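Local coordinates for reticulocyte binding protein (Streptococcus agalactiae COH1, PDB 3FAW) that is a group B streptococcal pullulanase of the cell wall, a TIM-barrel hydrolase that probably cleaves alpha-1,6 links in pullulan and related alpha-glucans, at residues F411-E414 against D415-R419; E594-I597 against H598-R602; H672-W675 against A676-T679. All blocks are in the same frame, centred on the assembly; numbering follows the deposited sequence.

Contact 1: F411-E414 against D415-R419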
loop_
_atom_site.group_PDB
_atom_site.type_symbol
_atom_site.label_atom_id
_atom_site.label_comp_id
_atom_site.label_asym_id
_atom_site.label_seq_id
_atom_site.Cartn_x
_atom_site.Cartn_y
_atom_site.Cartn_z
ATOM N N PHE A 411 10.061 -4.203 15.487
ATOM C CA PHE A 411 11.497 -4.354 15.264
ATOM C C PHE A 411 12.199 -3.533 16.344
ATOM O O PHE A 411 11.730 -2.455 16.709
ATOM C CB PHE A 411 11.922 -3.859 13.882
ATOM C CG PHE A 411 11.598 -4.802 12.752
ATOM C CD1 PHE A 411 11.951 -6.145 12.812
ATOM C CD2 PHE A 411 10.972 -4.329 11.599
ATOM C CE1 PHE A 411 11.666 -7.006 11.759
ATOM C CE2 PHE A 411 10.683 -5.188 10.538
ATOM C CZ PHE A 411 11.034 -6.528 10.619
ATOM N N MET A 412 13.309 -4.055 16.859
ATOM C CA MET A 412 13.932 -3.498 18.053
ATOM C C MET A 412 15.410 -3.173 17.882
ATOM O O MET A 412 16.112 -3.782 17.072
ATOM C CB MET A 412 13.775 -4.477 19.217
ATOM C CG MET A 412 12.441 -4.387 19.944
ATOM S SD MET A 412 12.293 -5.665 21.210
ATOM C CE MET A 412 12.160 -7.126 20.178
ATOM N N ASN A 413 15.860 -2.190 18.661
ATOM C CA ASN A 413 17.278 -1.947 18.875
ATOM C C ASN A 413 17.772 -2.984 19.880
ATOM O O ASN A 413 16.968 -3.601 20.583
ATOM C CB ASN A 413 17.519 -0.535 19.423
ATOM C CG ASN A 413 17.083 0.556 18.462
ATOM O OD1 ASN A 413 17.603 0.665 17.360
ATOM N ND2 ASN A 413 16.136 1.383 18.891
ATOM N N GLU A 414 19.088 -3.174 19.947
ATOM C CA GLU A 414 19.691 -4.165 20.853
ATOM C C GLU A 414 19.403 -3.907 22.334
ATOM O O GLU A 414 19.471 -4.836 23.141
ATOM C CB GLU A 414 21.206 -4.260 20.626
ATOM C CG GLU A 414 21.575 -4.942 19.314
ATOM C CD GLU A 414 23.074 -4.959 19.035
ATOM O OE1 GLU A 414 23.474 -5.591 18.030
ATOM O OE2 GLU A 414 23.848 -4.347 19.808
ATOM N N ASP A 415 19.083 -2.665 22.692
ATOM C CA ASP A 415 18.686 -2.343 24.072
ATOM C C ASP A 415 17.219 -2.673 24.380
ATOM O O ASP A 415 16.771 -2.509 25.516
ATOM C CB ASP A 415 19.016 -0.880 24.425
ATOM C CG ASP A 415 18.169 0.139 23.663
ATOM O OD1 ASP A 415 17.348 -0.240 22.801
ATOM O OD2 ASP A 415 18.339 1.342 23.944
ATOM N N GLY A 416 16.473 -3.129 23.373
ATOM C CA GLY A 416 15.073 -3.515 23.553
ATOM C C GLY A 416 14.062 -2.455 23.140
ATOM O O GLY A 416 12.880 -2.767 22.954
ATOM N N SER A 417 14.511 -1.208 22.990
ATOM C CA SER A 417 13.630 -0.110 22.586
ATOM C C SER A 417 13.082 -0.336 21.174
ATOM O O SER A 417 13.776 -0.893 20.317
ATOM C CB SER A 417 14.354 1.244 22.665
ATOM O OG SER A 417 15.460 1.305 21.780
ATOM N N PRO A 418 11.825 0.074 20.932
ATOM C CA PRO A 418 11.215 -0.137 19.620
ATOM C C PRO A 418 11.752 0.808 18.555
ATOM O O PRO A 418 11.920 1.997 18.810
ATOM C CB PRO A 418 9.734 0.153 19.877
ATOM C CG PRO A 418 9.738 1.119 20.994
ATOM C CD PRO A 418 10.896 0.735 21.867
ATOM N N ARG A 419 12.023 0.273 17.369
ATOM C CA ARG A 419 12.308 1.111 16.217
ATOM C C ARG A 419 11.007 1.707 15.683
ATOM O O ARG A 419 9.959 1.053 15.685
ATOM C CB ARG A 419 13.059 0.321 15.149
ATOM C CG ARG A 419 14.466 -0.023 15.585
ATOM C CD ARG A 419 15.239 -0.777 14.523
ATOM N NE ARG A 419 16.675 -0.582 14.690
ATOM C CZ ARG A 419 17.601 -0.974 13.820
ATOM N NH1 ARG A 419 17.252 -1.602 12.701
ATOM N NH2 ARG A 419 18.883 -0.729 14.071
#
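Asn-413 and Arg-419 meet across this hairpin. The NE of Arg-419 donates to OD1 of Asn-413 over 3.1 Å, and the bond is nearly straight at 174°. OD1 lies in the guanidinium plane, at its edge, whereas NE stands above the amide plane, and the two planes are 72° apart. The other end of the same amide is also engaged: ND2 of Asn-413 reaches OG of Ser-417 at 3.0 Å, with the oxygen close to the amide plane. Held at both ends, the amide has little freedom to flip. The Asn-413 first torsion (-63°), which sets CG beside its own backbone N, brings the amide over the returning chain.

The tight side is at Met-412, whose SD lies 3.4 Å from Gly-416 O, with Phe-411 and Gly-416 also buried. Phe-411 O accepts from Arg-419 N at 2.8 Å and Ser-417 O from Asn-413 N at 3.0 Å, which frames Met-412 and Pro-418 as a non-hydrogen-bonded antiparallel pair. With the type I turn from Asn-413 to Gly-416, the pattern is that of a 3:5 hairpin with a classic G1 bulge: Gly-416 takes a positive phi and gives its N to Asn-413 O at 2.9 Å. The loop precedes strand 420-421, in the excursion that follows barrel strand 385-390. Asp-494 OD1 accepts from Met-412 N, and Gly-493 O takes NH1 of Arg-419.

The apex is more open at its side chains, though Glu-414 N is bonded to Gln-495 OE1. Glu-414 is exposed, its chain extended beyond CG. Asp-415, also exposed, folds back locally in an Asx turn: OD1 takes Ser-417 N from above the carboxylate plane and Ser-417 OG at 2.6 Å through its syn lone pair.

Contact 2: E594-I597 against H598-R602; sequences EEDI and HRRLR
Glu-594 and His-598 stand one turn apart on helix 590-609, which follows the seventh strand of the TIM barrel and precedes the eighth in sequence, and share a bifurcated acceptor. Glu-594 O receives the ordinary i to i+4 bond from His-598 N and a second one from His-598 ND1 at 2.9 Å. The donors come from opposite faces of the carbonyl plane, and the side-chain bond helps fix the rotation of the ring. The first torsion of His-598 (-78°) swings the imidazole back beside its own N, within reach of that oxygen.

Two i to i+4 salt bridges follow. In the straighter one Arg-600 NE meets OD2 of Asp-596 at 3.2 Å, in the guanidinium plane but above the carboxylate plane, and the two planes are 83° apart. The salt bridge of Glu-595 with Arg-599 is less firm: CG lies over one guanidinium face, and the bend at chi2 (69°) turns the carboxylate so that OE2 makes weak bonds to NE and NH2, each at 3.4 Å.

Second-shell partners position these groups. Arg-600 sends NH1 to Ile-537 O, its strongest polar partner, while the His-598 ring meets that of His-579 and its NE2 makes a weak bond to Tyr-623 O. The nearby Glu-594 carboxylate, OE2 4.7 Å from ND1 of His-598, might favour a protonated ring. Helix 685-703 packs against Glu-594, Glu-595 and His-598, helix 578-586 covers Ile-597, and Leu-806 touches Asp-596, Arg-599 and Arg-600.

A water beside Glu-595 donates to its OE1 at 2.8 Å and weakly accepts from Arg-602 NH2; that same NH2 lies 4.2 Å from Glu-595 OE2, too far for a salt bridge.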
loop_
_atom_site.group_PDB
_atom_site.type_symbol
_atom_site.label_atom_id
_atom_site.label_comp_id
_atom_site.label_asym_id
_atom_site.label_seq_id
_atom_site.Cartn_x
_atom_site.Cartn_y
_atom_site.Cartn_z
ATOM N N GLU A 594 -2.819 23.627 -22.423
ATOM C CA GLU A 594 -3.622 22.451 -22.057
ATOM C C GLU A 594 -3.558 21.337 -23.106
ATOM O O GLU A 594 -3.435 20.157 -22.769
ATOM C CB GLU A 594 -5.086 22.860 -21.821
ATOM C CG GLU A 594 -6.074 21.693 -21.679
ATOM C CD GLU A 594 -7.413 22.116 -21.091
ATOM O OE1 GLU A 594 -7.844 23.263 -21.339
ATOM O OE2 GLU A 594 -8.036 21.296 -20.385
ATOM N N GLU A 595 -3.649 21.726 -24.373
ATOM C CA GLU A 595 -3.684 20.784 -25.491
ATOM C C GLU A 595 -2.360 20.019 -25.648
ATOM O O GLU A 595 -2.362 18.802 -25.840
ATOM C CB GLU A 595 -4.033 21.545 -26.777
ATOM C CG GLU A 595 -4.114 20.708 -28.048
ATOM C CD GLU A 595 -5.299 19.765 -28.077
ATOM O OE1 GLU A 595 -6.141 19.813 -27.156
ATOM O OE2 GLU A 595 -5.385 18.971 -29.036
ATOM N N ASP A 596 -1.243 20.733 -25.551
ATOM C CA ASP A 596 0.071 20.110 -25.661
ATOM C C ASP A 596 0.312 19.143 -24.505
ATOM O O ASP A 596 0.778 18.021 -24.706
ATOM C CB ASP A 596 1.169 21.175 -25.694
ATOM C CG ASP A 596 2.539 20.592 -25.976
ATOM O OD1 ASP A 596 2.710 19.959 -27.040
ATOM O OD2 ASP A 596 3.445 20.766 -25.135
ATOM N N ILE A 597 -0.010 19.588 -23.295
ATOM C CA ILE A 597 0.156 18.773 -22.095
ATOM C C ILE A 597 -0.584 17.438 -22.241
ATOM O O ILE A 597 -0.025 16.389 -21.926
ATOM C CB ILE A 597 -0.307 19.532 -20.820
ATOM C CG1 ILE A 597 0.643 20.702 -20.522
ATOM C CG2 ILE A 597 -0.352 18.590 -19.618
ATOM C CD1 ILE A 597 0.110 21.691 -19.495
ATOM N N HIS A 598 -1.822 17.477 -22.735
ATOM C CA HIS A 598 -2.617 16.258 -22.927
ATOM C C HIS A 598 -2.100 15.378 -24.071
ATOM O O HIS A 598 -2.193 14.156 -24.001
ATOM C CB HIS A 598 -4.099 16.588 -23.135
ATOM C CG HIS A 598 -4.822 16.920 -21.867
ATOM N ND1 HIS A 598 -4.627 18.104 -21.190
ATOM C CD2 HIS A 598 -5.733 16.223 -21.148
ATOM C CE1 HIS A 598 -5.386 18.124 -20.110
ATOM N NE2 HIS A 598 -6.069 16.994 -20.061
ATOM N N ARG A 599 -1.555 15.995 -25.118
ATOM C CA ARG A 599 -0.917 15.233 -26.194
ATOM C C ARG A 599 0.233 14.393 -25.634
ATOM O O ARG A 599 0.359 13.216 -25.958
ATOM C CB ARG A 599 -0.433 16.161 -27.317
ATOM C CG ARG A 599 -1.551 16.610 -28.244
ATOM C CD ARG A 599 -1.069 17.575 -29.312
ATOM N NE ARG A 599 -2.196 18.143 -30.049
ATOM C CZ ARG A 599 -2.098 19.049 -31.021
ATOM N NH1 ARG A 599 -0.910 19.517 -31.399
ATOM N NH2 ARG A 599 -3.197 19.492 -31.619
ATOM N N ARG A 600 1.038 15.003 -24.766
ATOM C CA ARG A 600 2.124 14.307 -24.071
ATOM C C ARG A 600 1.618 13.277 -23.057
ATOM O O ARG A 600 2.197 12.201 -22.919
ATOM C CB ARG A 600 3.041 15.317 -23.377
ATOM C CG ARG A 600 3.785 16.220 -24.349
ATOM C CD ARG A 600 4.525 17.331 -23.627
ATOM N NE ARG A 600 5.254 18.197 -24.552
ATOM C CZ ARG A 600 6.440 17.914 -25.100
ATOM N NH1 ARG A 600 7.051 16.771 -24.842
ATOM N NH2 ARG A 600 7.015 18.783 -25.923
ATOM N N LEU A 601 0.541 13.611 -22.352
ATOM C CA LEU A 601 -0.078 12.697 -21.389
ATOM C C LEU A 601 -0.543 11.414 -22.079
ATOM O O LEU A 601 -0.334 10.310 -21.568
ATOM C CB LEU A 601 -1.258 13.389 -20.693
ATOM C CG LEU A 601 -1.902 12.690 -19.492
ATOM C CD1 LEU A 601 -2.658 13.706 -18.648
ATOM C CD2 LEU A 601 -2.831 11.565 -19.923
ATOM N N ARG A 602 -1.157 11.567 -23.248
ATOM C CA ARG A 602 -1.664 10.430 -24.010
ATOM C C ARG A 602 -0.543 9.508 -24.494
ATOM O O ARG A 602 -0.729 8.294 -24.568
ATOM C CB ARG A 602 -2.523 10.911 -25.185
ATOM C CG ARG A 602 -3.878 11.445 -24.746
ATOM C CD ARG A 602 -4.775 11.803 -25.932
ATOM N NE ARG A 602 -4.506 13.134 -26.476
ATOM C CZ ARG A 602 -5.346 14.176 -26.453
ATOM N NH1 ARG A 602 -6.550 14.097 -25.898
ATOM N NH2 ARG A 602 -4.970 15.325 -26.999
HETATM O O HOH W 1 -7.674 17.497 -27.402
#

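Contact 3: H672-W675 against A676-T679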
loop_
_atom_site.group_PDB
_atom_site.type_symbol
_atom_site.label_atom_id
_atom_site.label_comp_id
_atom_site.label_asym_id
_atom_site.label_seq_id
_atom_site.Cartn_x
_atom_site.Cartn_y
_atom_site.Cartn_z
ATOM N N HIS A 672 -10.510 15.921 -4.897
ATOM C CA HIS A 672 -11.690 15.319 -5.528
ATOM C C HIS A 672 -11.439 14.888 -6.977
ATOM O O HIS A 672 -10.673 15.518 -7.708
ATOM C CB HIS A 672 -12.920 16.247 -5.442
ATOM C CG HIS A 672 -12.874 17.429 -6.363
ATOM N ND1 HIS A 672 -13.465 17.424 -7.608
ATOM C CD2 HIS A 672 -12.327 18.659 -6.213
ATOM C CE1 HIS A 672 -13.271 18.595 -8.190
ATOM N NE2 HIS A 672 -12.584 19.363 -7.365
ATOM N N PHE A 673 -12.088 13.794 -7.369
ATOM C CA PHE A 673 -12.143 13.379 -8.759
ATOM C C PHE A 673 -13.069 14.372 -9.471
ATOM O O PHE A 673 -14.193 14.602 -9.029
ATOM C CB PHE A 673 -12.682 11.944 -8.849
ATOM C CG PHE A 673 -12.639 11.342 -10.232
ATOM C CD1 PHE A 673 -11.522 10.641 -10.667
ATOM C CD2 PHE A 673 -13.733 11.441 -11.081
ATOM C CE1 PHE A 673 -11.491 10.065 -11.936
ATOM C CE2 PHE A 673 -13.710 10.871 -12.353
ATOM C CZ PHE A 673 -12.589 10.187 -12.781
ATOM N N ASP A 674 -12.569 14.977 -10.549
ATOM C CA ASP A 674 -13.317 15.963 -11.335
ATOM C C ASP A 674 -14.185 15.248 -12.368
ATOM O O ASP A 674 -13.696 14.853 -13.427
ATOM C CB ASP A 674 -12.333 16.915 -12.023
ATOM C CG ASP A 674 -13.015 18.101 -12.700
ATOM O OD1 ASP A 674 -14.224 18.036 -13.029
ATOM O OD2 ASP A 674 -12.312 19.107 -12.913
ATOM N N TRP A 675 -15.470 15.082 -12.057
ATOM C CA TRP A 675 -16.374 14.309 -12.918
ATOM C C TRP A 675 -16.735 15.020 -14.220
ATOM O O TRP A 675 -16.888 14.370 -15.264
ATOM C CB TRP A 675 -17.634 13.896 -12.152
ATOM C CG TRP A 675 -17.362 12.738 -11.274
ATOM C CD1 TRP A 675 -17.108 12.766 -9.938
ATOM C CD2 TRP A 675 -17.258 11.372 -11.677
ATOM N NE1 TRP A 675 -16.870 11.499 -9.477
ATOM C CE2 TRP A 675 -16.956 10.621 -10.524
ATOM C CE3 TRP A 675 -17.398 10.705 -12.903
ATOM C CZ2 TRP A 675 -16.790 9.235 -10.558
ATOM C CZ3 TRP A 675 -17.233 9.330 -12.935
ATOM C CH2 TRP A 675 -16.931 8.610 -11.769
ATOM N N ALA A 676 -16.860 16.343 -14.159
ATOM C CA ALA A 676 -17.095 17.151 -15.358
ATOM C C ALA A 676 -15.937 16.997 -16.343
ATOM O O ALA A 676 -16.149 16.728 -17.528
ATOM C CB ALA A 676 -17.283 18.613 -14.983
ATOM N N ALA A 677 -14.716 17.167 -15.843
ATOM C CA ALA A 677 -13.511 17.008 -16.657
ATOM C C ALA A 677 -13.408 15.601 -17.250
ATOM O O ALA A 677 -12.915 15.427 -18.363
ATOM C CB ALA A 677 -12.259 17.327 -15.824
ATOM N N ALA A 678 -13.876 14.605 -16.498
ATOM C CA ALA A 678 -13.846 13.213 -16.927
ATOM C C ALA A 678 -14.963 12.838 -17.911
ATOM O O ALA A 678 -14.745 12.006 -18.784
ATOM C CB ALA A 678 -13.894 12.290 -15.709
ATOM N N THR A 679 -16.150 13.428 -17.775
ATOM C CA THR A 679 -17.327 12.949 -18.524
ATOM C C THR A 679 -18.124 13.986 -19.325
ATOM O O THR A 679 -18.921 13.604 -20.182
ATOM C CB THR A 679 -18.330 12.258 -17.581
ATOM O OG1 THR A 679 -18.756 13.191 -16.581
ATOM C CG2 THR A 679 -17.700 11.047 -16.918
#
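Asp-674 O and Ala-678 N are joined by a backbone bond of 3.1 Å where an extended approach turns into the short helix 675-679. Asp-674 still has a psi of 99°, while Trp-675 is already helical, and Trp-675 O accepts from Thr-679 N at 2.8 Å.

That carbonyl has a second donor. Thr-679 OG1 reaches Trp-675 O at 2.6 Å, from the opposite face of the carbonyl plane to the backbone N. Its CG2 meanwhile lies at the edge of the indole, near CE3.

Asp-674 is the N-cap. OD1 takes Ala-677 N at 3.0 Å in a nearly straight bond (173°) that arrives from above the carboxylate plane. A first torsion of -172° carries the Asp-674 carboxylate over the first turn, satisfying an amide that has no preceding turn to bond to.

On the buried side, Phe-673 CE2 touches Ala-678 CB at 3.6 Å, and CD2 of Phe-673 lies over the centre of the Trp-675 ring. The segment packs on the loop after barrel strand 269-273, where Phe-278 O accepts from Trp-675 NE1 and Asp-281 OD2 from Trp-675 N. Lys-301 makes a cation-pi contact with the indole, and Tyr-304 of helix 302-308 meets it edge-to-face.

How the contacts relate
The three contacts follow one another along the chain without touching. Contacts 2 and 3 are neighbours on one side of the molecule, with centres about 17 Å apart and nearest atoms about 7 Å apart. Tyr-623 bridges them: its O accepts weakly from His-598 and its OH accepts from Asp-674 N. Helix 685-703 also meets both, through Ile-686 and Thr-690 on contact 2 and Ser-687 OG, bonded to Ala-677 O, on contact 3. Contact 1 lies across the chain's centre, its own centre about 50 Å from that of contact 2 and about 47 Å from that of contact 3. A bound calcium ion lies about 13 Å from the Thr-679 side chain.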